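Local structure of dual function macrocyclase-peptidase POPB (5N4B) at residues M701-P704 / K710-A713; L513-T518 / D714-I719; K691-W696 / T705-K710; V131-N136 / A144-C149. The protein cleaves peptide bonds after proline and macrocyclises a 25-residue peptide intermediate in the biosynthesis of the amanitin mushroom toxins. The protein carries 1 engineered substitution. All coordinates share one frame; numbering follows the deposited sequence.

Contact 1 (M701-P704 / K710-A713)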
loop_
_atom_site.group_PDB
_atom_site.type_symbol
_atom_site.label_atom_id
_atom_site.label_comp_id
_atom_site.label_asym_id
_atom_site.label_seq_id
_atom_site.Cartn_x
_atom_site.Cartn_y
_atom_site.Cartn_z
ATOM N N MET A 701 1.192 11.883 1.080
ATOM C CA MET A 701 1.232 12.371 2.443
ATOM C C MET A 701 0.202 11.650 3.283
ATOM O O MET A 701 -0.891 11.298 2.813
ATOM C CB MET A 701 0.928 13.872 2.475
ATOM C CG MET A 701 2.017 14.693 1.846
ATOM S SD MET A 701 1.714 16.465 1.905
ATOM C CE MET A 701 1.876 16.830 3.656
ATOM N N GLY A 702 0.536 11.511 4.544
ATOM C CA GLY A 702 -0.382 11.028 5.545
ATOM C C GLY A 702 -0.916 12.144 6.435
ATOM O O GLY A 702 -0.479 13.282 6.403
ATOM N N LYS A 703 -1.878 11.768 7.246
ATOM C CA LYS A 703 -2.446 12.682 8.224
ATOM C C LYS A 703 -1.584 12.742 9.472
ATOM O O LYS A 703 -0.839 11.797 9.758
ATOM C CB LYS A 703 -3.818 12.166 8.643
ATOM C CG LYS A 703 -4.840 12.083 7.534
ATOM C CD LYS A 703 -6.172 11.747 8.066
ATOM C CE LYS A 703 -7.133 11.589 6.905
ATOM N NZ LYS A 703 -8.539 11.834 7.307
ATOM N N PRO A 704 -1.738 13.784 10.286
ATOM C CA PRO A 704 -1.060 13.787 11.589
ATOM C C PRO A 704 -1.577 12.651 12.466
ATOM O O PRO A 704 -2.730 12.237 12.365
ATOM C CB PRO A 704 -1.399 15.152 12.182
ATOM C CG PRO A 704 -1.929 15.998 10.999
ATOM C CD PRO A 704 -2.511 15.013 10.034
ATOM N N LYS A 710 -8.089 10.065 16.199
ATOM C CA LYS A 710 -9.459 10.529 16.295
ATOM C C LYS A 710 -10.322 9.819 15.274
ATOM O O LYS A 710 -11.425 9.354 15.597
ATOM C CB LYS A 710 -9.480 12.048 16.091
ATOM C CG LYS A 710 -10.803 12.711 16.423
ATOM C CD LYS A 710 -11.802 12.756 15.269
ATOM C CE LYS A 710 -13.072 13.547 15.655
ATOM N NZ LYS A 710 -14.081 13.520 14.555
ATOM N N ASP A 711 -9.828 9.689 14.048
ATOM C CA ASP A 711 -10.591 9.019 13.002
ATOM C C ASP A 711 -10.768 7.539 13.310
ATOM O O ASP A 711 -11.844 6.990 13.057
ATOM C CB ASP A 711 -9.924 9.190 11.646
ATOM C CG ASP A 711 -10.096 10.610 11.069
ATOM O OD1 ASP A 711 -10.962 11.389 11.537
ATOM O OD2 ASP A 711 -9.238 10.937 10.196
ATOM N N ALA A 712 -9.757 6.874 13.888
ATOM C CA ALA A 712 -9.907 5.477 14.266
ATOM C C ALA A 712 -10.985 5.320 15.336
ATOM O O ALA A 712 -11.810 4.398 15.280
ATOM C CB ALA A 712 -8.566 4.916 14.747
ATOM N N ALA A 713 -11.000 6.208 16.322
ATOM C CA ALA A 713 -12.021 6.114 17.350
ATOM C C ALA A 713 -13.420 6.302 16.772
ATOM O O ALA A 713 -14.366 5.615 17.175
ATOM C CB ALA A 713 -11.737 7.135 18.446
#
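Between the charge-relay histidine H699 and the C-terminal helix 705-722 of the alpha/beta-hydrolase domain runs a short loop, and from its end K703 reaches across to D711 on that helix. P704 sits at the N-cap position, so the lysine leaves the chain just before the helix starts and meets a side chain roughly two turns further in. The whole contact is one ion pair. K703 NZ donates to D711 OD2 at 3.1 Å, forming a salt bridge that is also a hydrogen bond. The ammonium comes at the oxygen nearly along its C-O axis, from beyond the end of the carboxylate branch. K703 has its CG beside the backbone N and opposite the carbonyl carbon (chi1 -62°), and the chain then runs extended to its tip. That straight arm lies at about a right angle to the aspartate side chain, with K703 CD 3.8 Å from D711 OD2 and CE a little further off, so the last methylenes also pass near the acceptor. Neither end belongs to this pair alone. K703 NZ has its stronger salt bridge with D693 and a hydrogen bond to the N659 side-chain oxygen, while the other oxygen of D711 pairs with K691. The side chain of K703 lies about 9 Å from that of the catalytic D662. With two carboxylates around the ammonium and two lysines on the D711 carboxylate, both groups would be expected to stay ionised, their charges probably largely balanced locally.

Contact 2 (L513-T518 / D714-I719)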
loop_
_atom_site.group_PDB
_atom_site.type_symbol
_atom_site.label_atom_id
_atom_site.label_comp_id
_atom_site.label_asym_id
_atom_site.label_seq_id
_atom_site.Cartn_x
_atom_site.Cartn_y
_atom_site.Cartn_z
ATOM N N LEU A 513 -6.075 -4.671 17.971
ATOM C CA LEU A 513 -6.008 -5.548 19.141
ATOM C C LEU A 513 -6.708 -4.933 20.343
ATOM O O LEU A 513 -7.360 -5.627 21.113
ATOM C CB LEU A 513 -4.553 -5.907 19.487
ATOM C CG LEU A 513 -3.816 -6.685 18.389
ATOM C CD1 LEU A 513 -2.432 -7.034 18.883
ATOM C CD2 LEU A 513 -4.553 -7.938 17.916
ATOM N N THR A 514 -6.576 -3.632 20.526
ATOM C CA THR A 514 -7.267 -2.967 21.626
ATOM C C THR A 514 -8.777 -3.113 21.475
ATOM O O THR A 514 -9.472 -3.403 22.450
ATOM C CB THR A 514 -6.845 -1.505 21.643
ATOM O OG1 THR A 514 -5.454 -1.422 21.940
ATOM C CG2 THR A 514 -7.581 -0.739 22.711
ATOM N N PHE A 515 -9.302 -2.931 20.272
ATOM C CA PHE A 515 -10.723 -3.144 20.058
ATOM C C PHE A 515 -11.128 -4.571 20.401
ATOM O O PHE A 515 -12.141 -4.804 21.071
ATOM C CB PHE A 515 -11.071 -2.837 18.613
ATOM C CG PHE A 515 -12.539 -2.881 18.278
ATOM C CD1 PHE A 515 -13.124 -4.071 17.905
ATOM C CD2 PHE A 515 -13.313 -1.743 18.366
ATOM C CE1 PHE A 515 -14.451 -4.127 17.587
ATOM C CE2 PHE A 515 -14.643 -1.792 18.039
ATOM C CZ PHE A 515 -15.218 -2.975 17.664
ATOM N N LEU A 516 -10.336 -5.544 19.972
ATOM C CA LEU A 516 -10.675 -6.938 20.227
ATOM C C LEU A 516 -10.747 -7.212 21.716
ATOM O O LEU A 516 -11.657 -7.905 22.196
ATOM C CB LEU A 516 -9.653 -7.884 19.575
ATOM C CG LEU A 516 -9.446 -7.751 18.052
ATOM C CD1 LEU A 516 -8.614 -8.878 17.549
ATOM C CD2 LEU A 516 -10.728 -7.671 17.288
ATOM N N GLN A 517 -9.771 -6.731 22.457
ATOM C CA GLN A 517 -9.764 -6.919 23.902
ATOM C C GLN A 517 -10.888 -6.154 24.581
ATOM O O GLN A 517 -11.547 -6.694 25.470
ATOM C CB GLN A 517 -8.401 -6.520 24.456
ATOM C CG GLN A 517 -8.249 -6.792 25.943
ATOM C CD GLN A 517 -6.844 -6.623 26.475
ATOM O OE1 GLN A 517 -5.897 -6.444 25.757
ATOM N NE2 GLN A 517 -6.740 -6.633 27.791
ATOM N N THR A 518 -11.166 -4.946 24.153
ATOM C CA THR A 518 -12.171 -4.118 24.801
ATOM C C THR A 518 -13.552 -4.727 24.679
ATOM O O THR A 518 -14.352 -4.677 25.613
ATOM C CB THR A 518 -12.141 -2.726 24.163
ATOM O OG1 THR A 518 -10.874 -2.082 24.466
ATOM C CG2 THR A 518 -13.250 -1.834 24.669
ATOM N N ASP A 714 -13.581 7.236 15.837
ATOM C CA ASP A 714 -14.888 7.424 15.191
ATOM C C ASP A 714 -15.314 6.160 14.447
ATOM O O ASP A 714 -16.463 5.729 14.556
ATOM C CB ASP A 714 -14.806 8.555 14.172
ATOM C CG ASP A 714 -14.864 9.952 14.760
ATOM O OD1 ASP A 714 -15.131 10.095 15.946
ATOM O OD2 ASP A 714 -14.633 10.930 13.981
ATOM N N LYS A 715 -14.403 5.575 13.681
ATOM C CA LYS A 715 -14.721 4.409 12.857
ATOM C C LYS A 715 -15.095 3.210 13.717
ATOM O O LYS A 715 -16.157 2.594 13.542
ATOM C CB LYS A 715 -13.519 4.035 11.975
ATOM C CG LYS A 715 -13.586 2.688 11.375
ATOM C CD LYS A 715 -12.512 2.526 10.312
ATOM C CE LYS A 715 -11.209 2.194 10.872
ATOM N NZ LYS A 715 -10.412 1.412 9.815
ATOM N N TRP A 716 -14.216 2.863 14.666
ATOM C CA TRP A 716 -14.449 1.670 15.466
ATOM C C TRP A 716 -15.569 1.908 16.471
ATOM O O TRP A 716 -16.323 0.982 16.795
ATOM C CB TRP A 716 -13.153 1.199 16.144
ATOM C CG TRP A 716 -12.073 0.836 15.176
ATOM C CD1 TRP A 716 -10.809 1.372 15.112
ATOM C CD2 TRP A 716 -12.155 -0.117 14.109
ATOM N NE1 TRP A 716 -10.110 0.800 14.082
ATOM C CE2 TRP A 716 -10.915 -0.099 13.432
ATOM C CE3 TRP A 716 -13.159 -0.975 13.662
ATOM C CZ2 TRP A 716 -10.643 -0.921 12.337
ATOM C CZ3 TRP A 716 -12.895 -1.785 12.571
ATOM C CH2 TRP A 716 -11.650 -1.761 11.925
ATOM N N GLY A 717 -15.718 3.137 16.945
ATOM C CA GLY A 717 -16.859 3.451 17.811
ATOM C C GLY A 717 -18.183 3.376 17.075
ATOM O O GLY A 717 -19.186 2.883 17.616
ATOM N N PHE A 718 -18.190 3.832 15.837
ATOM C CA PHE A 718 -19.391 3.718 15.006
ATOM C C PHE A 718 -19.770 2.261 14.845
ATOM O O PHE A 718 -20.931 1.881 14.991
ATOM C CB PHE A 718 -19.172 4.394 13.662
ATOM C CG PHE A 718 -20.343 4.250 12.705
ATOM C CD1 PHE A 718 -21.332 5.212 12.726
ATOM C CD2 PHE A 718 -20.417 3.217 11.825
ATOM C CE1 PHE A 718 -22.446 5.134 11.884
ATOM C CE2 PHE A 718 -21.519 3.118 10.965
ATOM C CZ PHE A 718 -22.508 4.075 10.994
ATOM N N ILE A 719 -18.788 1.434 14.512
ATOM C CA ILE A 719 -19.046 0.019 14.346
ATOM C C ILE A 719 -19.560 -0.569 15.651
ATOM O O ILE A 719 -20.533 -1.327 15.665
ATOM C CB ILE A 719 -17.792 -0.700 13.837
ATOM C CG1 ILE A 719 -17.549 -0.393 12.353
ATOM C CG2 ILE A 719 -17.925 -2.209 14.059
ATOM C CD1 ILE A 719 -16.214 -0.808 11.848
#
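F515 on helix 510-519 points its side chain at W716 on helix 705-722, where two helices of the alpha/beta-hydrolase domain pack beside each other over I493 of the central sheet. The CB of F515 leaves its helix toward the partner, and CG is anti to the backbone N (chi1 -174°), which swings the ring into the gap between the helices. One side of the ring does the touching. F515 CD2 lies 3.7 Å from W716 CB, and CE2 is 3.8 Å from that same methylene. CE2 also approaches the backbone: W716 O sits 3.5 Å from F515 CE2, at the ring edge and near its plane, where the slightly positive ring hydrogens would favour a carbonyl. At the tip, F515 CZ is 4.2 Å from W716 O.

The two aromatic groups are tilted against each other, with the F515 ring and the five-membered ring of W716 5.7 Å apart between centroids and their planes at 49°. W716 is modelled in two conformers, and this describes one of them. One face of its indole carries K715 CE, whose ammonium goes on to a salt bridge with E602. On the F515 helix, T518 OG1 donates to T514 O at 2.8 Å from 42° above the carbonyl plane, sharing that oxygen with the backbone N of T518.

Contact 3 (K691-W696 / T705-K710)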
loop_
_atom_site.group_PDB
_atom_site.type_symbol
_atom_site.label_atom_id
_atom_site.label_comp_id
_atom_site.label_asym_id
_atom_site.label_seq_id
_atom_site.Cartn_x
_atom_site.Cartn_y
_atom_site.Cartn_z
ATOM N N LYS A 691 -18.149 10.944 6.174
ATOM C CA LYS A 691 -17.173 11.891 6.702
ATOM C C LYS A 691 -16.250 12.309 5.574
ATOM O O LYS A 691 -15.827 11.475 4.768
ATOM C CB LYS A 691 -16.314 11.221 7.774
ATOM C CG LYS A 691 -16.939 11.127 9.083
ATOM C CD LYS A 691 -15.982 10.427 10.079
ATOM C CE LYS A 691 -14.684 11.181 10.294
ATOM N NZ LYS A 691 -13.784 10.598 11.347
ATOM N N ILE A 692 -15.887 13.590 5.544
ATOM C CA ILE A 692 -15.129 14.180 4.450
ATOM C C ILE A 692 -14.034 15.025 5.077
ATOM O O ILE A 692 -14.305 16.130 5.573
ATOM C CB ILE A 692 -16.003 15.022 3.515
ATOM C CG1 ILE A 692 -17.166 14.156 2.986
ATOM C CG2 ILE A 692 -15.124 15.543 2.381
ATOM C CD1 ILE A 692 -18.394 14.860 2.499
ATOM N N ASP A 693 -12.805 14.539 5.047
ATOM C CA ASP A 693 -11.691 15.317 5.586
ATOM C C ASP A 693 -11.288 16.362 4.556
ATOM O O ASP A 693 -10.883 16.000 3.454
ATOM C CB ASP A 693 -10.533 14.388 5.933
ATOM C CG ASP A 693 -9.365 15.109 6.647
ATOM O OD1 ASP A 693 -9.219 16.340 6.502
ATOM O OD2 ASP A 693 -8.578 14.443 7.358
ATOM N N LYS A 694 -11.370 17.644 4.915
ATOM C CA LYS A 694 -11.161 18.728 3.944
ATOM C C LYS A 694 -9.729 19.254 3.910
ATOM O O LYS A 694 -9.454 20.187 3.161
ATOM C CB LYS A 694 -12.196 19.811 4.184
ATOM C CG LYS A 694 -13.568 19.269 3.729
ATOM C CD LYS A 694 -14.692 20.232 3.849
ATOM C CE LYS A 694 -15.895 19.686 3.106
ATOM N NZ LYS A 694 -17.028 20.586 3.336
ATOM N N SER A 695 -8.800 18.638 4.634
ATOM C CA SER A 695 -7.387 18.906 4.448
ATOM C C SER A 695 -6.949 18.203 3.182
ATOM O O SER A 695 -7.152 16.994 3.040
ATOM C CB SER A 695 -6.589 18.415 5.644
ATOM O OG SER A 695 -5.193 18.666 5.464
ATOM N N TRP A 696 -6.388 18.949 2.253
ATOM C CA TRP A 696 -6.012 18.422 0.944
ATOM C C TRP A 696 -4.604 17.874 1.028
ATOM O O TRP A 696 -3.615 18.603 0.839
ATOM C CB TRP A 696 -6.142 19.501 -0.123
ATOM C CG TRP A 696 -6.073 18.952 -1.549
ATOM C CD1 TRP A 696 -5.043 18.306 -2.117
ATOM C CD2 TRP A 696 -7.112 18.976 -2.514
ATOM N NE1 TRP A 696 -5.349 17.937 -3.407
ATOM C CE2 TRP A 696 -6.618 18.345 -3.681
ATOM C CE3 TRP A 696 -8.403 19.477 -2.510
ATOM C CZ2 TRP A 696 -7.389 18.189 -4.829
ATOM C CZ3 TRP A 696 -9.165 19.350 -3.630
ATOM C CH2 TRP A 696 -8.659 18.685 -4.782
ATOM N N THR A 705 -0.718 12.189 13.364
ATOM C CA THR A 705 -1.079 11.066 14.234
ATOM C C THR A 705 -2.341 11.357 15.042
ATOM O O THR A 705 -3.195 10.490 15.199
ATOM C CB THR A 705 0.075 10.769 15.174
ATOM O OG1 THR A 705 1.221 10.466 14.382
ATOM C CG2 THR A 705 -0.242 9.551 16.026
ATOM N N ASP A 706 -2.467 12.562 15.579
ATOM C CA ASP A 706 -3.623 12.857 16.411
ATOM C C ASP A 706 -4.929 12.732 15.632
ATOM O O ASP A 706 -5.939 12.236 16.159
ATOM C CB ASP A 706 -3.464 14.174 17.180
ATOM C CG ASP A 706 -3.213 15.423 16.314
ATOM O OD1 ASP A 706 -3.384 15.416 15.064
ATOM O OD2 ASP A 706 -2.856 16.493 16.942
ATOM N N LYS A 707 -4.927 13.159 14.378
ATOM C CA LYS A 707 -6.112 12.999 13.541
ATOM C C LYS A 707 -6.371 11.534 13.207
ATOM O O LYS A 707 -7.540 11.098 13.170
ATOM C CB LYS A 707 -5.976 13.857 12.281
ATOM C CG LYS A 707 -7.196 13.865 11.394
ATOM C CD LYS A 707 -8.437 14.345 12.091
ATOM C CE LYS A 707 -9.652 14.512 11.155
ATOM N NZ LYS A 707 -9.627 15.690 10.218
ATOM N N ASN A 708 -5.323 10.758 12.921
ATOM C CA ASN A 708 -5.481 9.323 12.679
ATOM C C ASN A 708 -6.131 8.649 13.882
ATOM O O ASN A 708 -7.045 7.827 13.740
ATOM C CB ASN A 708 -4.146 8.690 12.315
ATOM C CG ASN A 708 -3.768 8.932 10.861
ATOM O OD1 ASN A 708 -4.633 9.146 10.016
ATOM N ND2 ASN A 708 -2.474 8.882 10.567
ATOM N N VAL A 709 -5.716 9.017 15.105
ATOM C CA VAL A 709 -6.314 8.417 16.310
ATOM C C VAL A 709 -7.775 8.793 16.429
ATOM O O VAL A 709 -8.636 7.936 16.726
ATOM C CB VAL A 709 -5.501 8.829 17.549
ATOM C CG1 VAL A 709 -6.284 8.497 18.827
ATOM C CG2 VAL A 709 -4.122 8.152 17.536
ATOM N N LYS A 710 -8.089 10.065 16.199
ATOM C CA LYS A 710 -9.459 10.529 16.295
ATOM C C LYS A 710 -10.322 9.819 15.274
ATOM O O LYS A 710 -11.425 9.354 15.597
ATOM C CB LYS A 710 -9.480 12.048 16.091
ATOM C CG LYS A 710 -10.803 12.711 16.423
ATOM C CD LYS A 710 -11.802 12.756 15.269
ATOM C CE LYS A 710 -13.072 13.547 15.655
ATOM N NZ LYS A 710 -14.081 13.520 14.555
HETATM O O HOH W 1 -8.238 17.734 8.741
#
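D693 OD2 is held by two lysines: K707 NZ on the facing helix, at 3.3 Å, and K703 NZ, its stronger partner, from the loop before that helix. The K707 bond is a weak hydrogen bond within a salt bridge, and K707 is modelled in two conformers, so this bond and the water link below hold for the conformer described. The two side chains reach for each other from opposite directions. Aspartate CG lies anti to the backbone N (chi1 -174°), while the lysine bends at chi2 and again at chi4, the second bend turning its ammonium onto the carboxylate. A water supports the pair, donating to D693 OD1 at 2.8 Å and accepting weakly from K707 NZ at 2.9 Å.

D693 OD1 has a further donor in its own segment. S695 N donates to D693 OD1 at 3.0 Å in a nearly straight bond (164°), which closes an Asx turn. The amide arrives on the anti side of the oxygen and 27° out of the carboxylate plane. The turn falls where strand 688-693 ends, and its bond helps to hold the carboxylate at the exit from the sheet. This is the edge strand of the eight-stranded sheet of the alpha/beta-hydrolase domain, hydrogen-bonded along its inner side to strand 653-659, and the chain returns as helix 705-722 after the loop with the catalytic H699.

Further back along the strand, K691 also points toward the helix. K691 NZ and K710 NZ come within 4.3 Å because both form salt bridges to D714, and K691 pairs with D711 as well.

Contact 4 (V131-N136 / A144-C149)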
loop_
_atom_site.group_PDB
_atom_site.type_symbol
_atom_site.label_atom_id
_atom_site.label_comp_id
_atom_site.label_asym_id
_atom_site.label_seq_id
_atom_site.Cartn_x
_atom_site.Cartn_y
_atom_site.Cartn_z
ATOM N N VAL A 131 20.247 12.745 15.446
ATOM C CA VAL A 131 19.383 13.043 14.313
ATOM C C VAL A 131 20.237 13.352 13.107
ATOM O O VAL A 131 21.153 14.182 13.168
ATOM C CB VAL A 131 18.441 14.213 14.645
ATOM C CG1 VAL A 131 17.679 14.678 13.417
ATOM C CG2 VAL A 131 17.509 13.866 15.799
ATOM N N PHE A 132 19.898 12.738 11.972
ATOM C CA PHE A 132 20.401 13.125 10.665
ATOM C C PHE A 132 19.354 13.885 9.864
ATOM O O PHE A 132 19.647 14.952 9.306
ATOM C CB PHE A 132 20.955 11.925 9.838
ATOM C CG PHE A 132 21.131 12.246 8.419
ATOM C CD1 PHE A 132 21.966 13.270 8.042
ATOM C CD2 PHE A 132 20.391 11.633 7.420
ATOM C CE1 PHE A 132 22.052 13.656 6.749
ATOM C CE2 PHE A 132 20.482 12.007 6.145
ATOM C CZ PHE A 132 21.314 13.000 5.768
ATOM N N PHE A 133 18.123 13.391 9.808
ATOM C CA PHE A 133 17.123 14.021 8.953
ATOM C C PHE A 133 15.772 13.890 9.617
ATOM O O PHE A 133 15.229 12.773 9.738
ATOM C CB PHE A 133 17.110 13.403 7.544
ATOM C CG PHE A 133 16.184 14.085 6.592
ATOM C CD1 PHE A 133 16.606 15.221 5.918
ATOM C CD2 PHE A 133 14.903 13.644 6.383
ATOM C CE1 PHE A 133 15.787 15.891 5.027
ATOM C CE2 PHE A 133 14.077 14.356 5.462
ATOM C CZ PHE A 133 14.553 15.481 4.840
ATOM N N ASP A 134 15.230 15.021 10.059
ATOM C CA ASP A 134 13.929 15.083 10.732
ATOM C C ASP A 134 12.906 15.655 9.757
ATOM O O ASP A 134 12.855 16.880 9.557
ATOM C CB ASP A 134 14.010 15.936 11.995
ATOM C CG ASP A 134 12.709 15.980 12.757
ATOM O OD1 ASP A 134 11.699 15.507 12.203
ATOM O OD2 ASP A 134 12.701 16.491 13.903
ATOM N N PRO A 135 12.092 14.835 9.101
ATOM C CA PRO A 135 11.174 15.401 8.105
ATOM C C PRO A 135 10.142 16.321 8.718
ATOM O O PRO A 135 9.497 17.094 7.979
ATOM C CB PRO A 135 10.531 14.166 7.473
ATOM C CG PRO A 135 11.033 13.023 8.092
ATOM C CD PRO A 135 11.959 13.384 9.220
ATOM N N ASN A 136 9.928 16.269 10.032
ATOM C CA ASN A 136 8.937 17.136 10.618
ATOM C C ASN A 136 9.350 18.591 10.506
ATOM O O ASN A 136 8.498 19.464 10.715
ATOM C CB ASN A 136 8.705 16.756 12.083
ATOM C CG ASN A 136 8.230 15.327 12.256
ATOM O OD1 ASN A 136 7.059 15.012 12.024
ATOM N ND2 ASN A 136 9.112 14.459 12.671
ATOM N N ALA A 144 4.475 19.801 5.026
ATOM C CA ALA A 144 5.393 19.102 4.106
ATOM C C ALA A 144 5.774 17.761 4.683
ATOM O O ALA A 144 6.064 17.643 5.879
ATOM C CB ALA A 144 6.683 19.846 3.918
ATOM N N GLY A 145 5.777 16.753 3.846
ATOM C CA GLY A 145 6.152 15.420 4.269
ATOM C C GLY A 145 7.175 14.835 3.336
ATOM O O GLY A 145 7.168 15.099 2.130
ATOM N N MET A 146 8.043 14.009 3.892
ATOM C CA MET A 146 8.993 13.252 3.107
ATOM C C MET A 146 8.319 11.950 2.728
ATOM O O MET A 146 7.892 11.191 3.599
ATOM C CB MET A 146 10.268 12.985 3.888
ATOM C CG MET A 146 11.302 12.244 3.039
ATOM S SD MET A 146 12.699 11.660 3.958
ATOM C CE MET A 146 11.973 10.254 4.785
ATOM N N VAL A 147 8.229 11.706 1.446
ATOM C CA VAL A 147 7.488 10.562 0.957
ATOM C C VAL A 147 8.368 9.438 0.434
ATOM O O VAL A 147 7.881 8.312 0.269
ATOM C CB VAL A 147 6.441 10.961 -0.093
ATOM C CG1 VAL A 147 5.450 11.910 0.502
ATOM C CG2 VAL A 147 7.081 11.595 -1.301
ATOM N N LEU A 148 9.639 9.679 0.190
ATOM C CA LEU A 148 10.575 8.664 -0.268
ATOM C C LEU A 148 11.983 9.221 -0.069
ATOM O O LEU A 148 12.183 10.426 -0.172
ATOM C CB LEU A 148 10.363 8.379 -1.785
ATOM C CG LEU A 148 11.012 7.165 -2.352
ATOM C CD1 LEU A 148 10.355 5.956 -1.733
ATOM C CD2 LEU A 148 10.791 7.138 -3.866
ATOM N N CYS A 149 12.959 8.345 0.151
ATOM C CA CYS A 149 14.344 8.772 0.234
ATOM C C CYS A 149 15.296 7.670 -0.177
ATOM O O CYS A 149 14.957 6.471 -0.185
ATOM C CB CYS A 149 14.690 9.345 1.609
ATOM S SG CYS A 149 14.683 8.131 2.930
#
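M146 meets F133 and P135 where one blade of the seven-bladed beta-propeller hands over to the next. Strand 129-133 is the last of its four-stranded sheet, and strand 144-151 opens the following one.

The sulfur-aromatic contact comes first. M146 SD lies 3.4 Å from F133 CE2 and 3.8 Å from F133 CD2, touching one side of the ring. It stands 4.5 Å from the ring centroid and 60° off the normal, an oblique Met-aromatic contact. The methionine runs extended from its backbone as far as the sulfur and bends only at chi3 (76°), so SD arrives at the ring and CE turns off. M146 is modelled in two conformers, and this is one of them. The ring of F133 also meets Y160 and F158 of the second blade. F133 itself belongs to a classic beta bulge, in which it and F132 both face L110.

Purely apolar packing joins the bases of two side chains: P135 CB is 3.8 Å from M146 CB.

Hydrogen bonds stay on one side of the contact. D134 OD1 accepts from N136 N at 2.9 Å, closing an Asx turn, with the amide 41° above the carboxylate plane. The same oxygen takes N136 ND2 at 2.8 Å on its syn lone pair, so two donors hold the carboxylate as the chain enters its 3-10 turn.

Q107 bonds M146 N, A144 O and N136 ND2. Since the direct contact rests on dispersion and the sulfur-ring approach, these directional bonds probably help set how the two segments lie against each other.

Overall arrangement
Contacts 1, 2 and 3 all use helix 705-722 of the hydrolase domain. Contacts 1 and 3 lie at the surface with centres 5 Å apart, and they merge into one network of lysines and aspartates that ties the start of the helix to the edge strand and to the loop between them. Contact 2, about 15 Å from contact 1 between centres, uses the next turns of the same helix, but it is buried and aromatic; D714 links it to the charged network through K691. Contact 4, also buried, belongs to the propeller and joins two blades with sulfur and apolar packing. M701, in the 701-704 segment of contact 1, packs against strand 144-151 of contact 4, so hydrolase domain and propeller touch there.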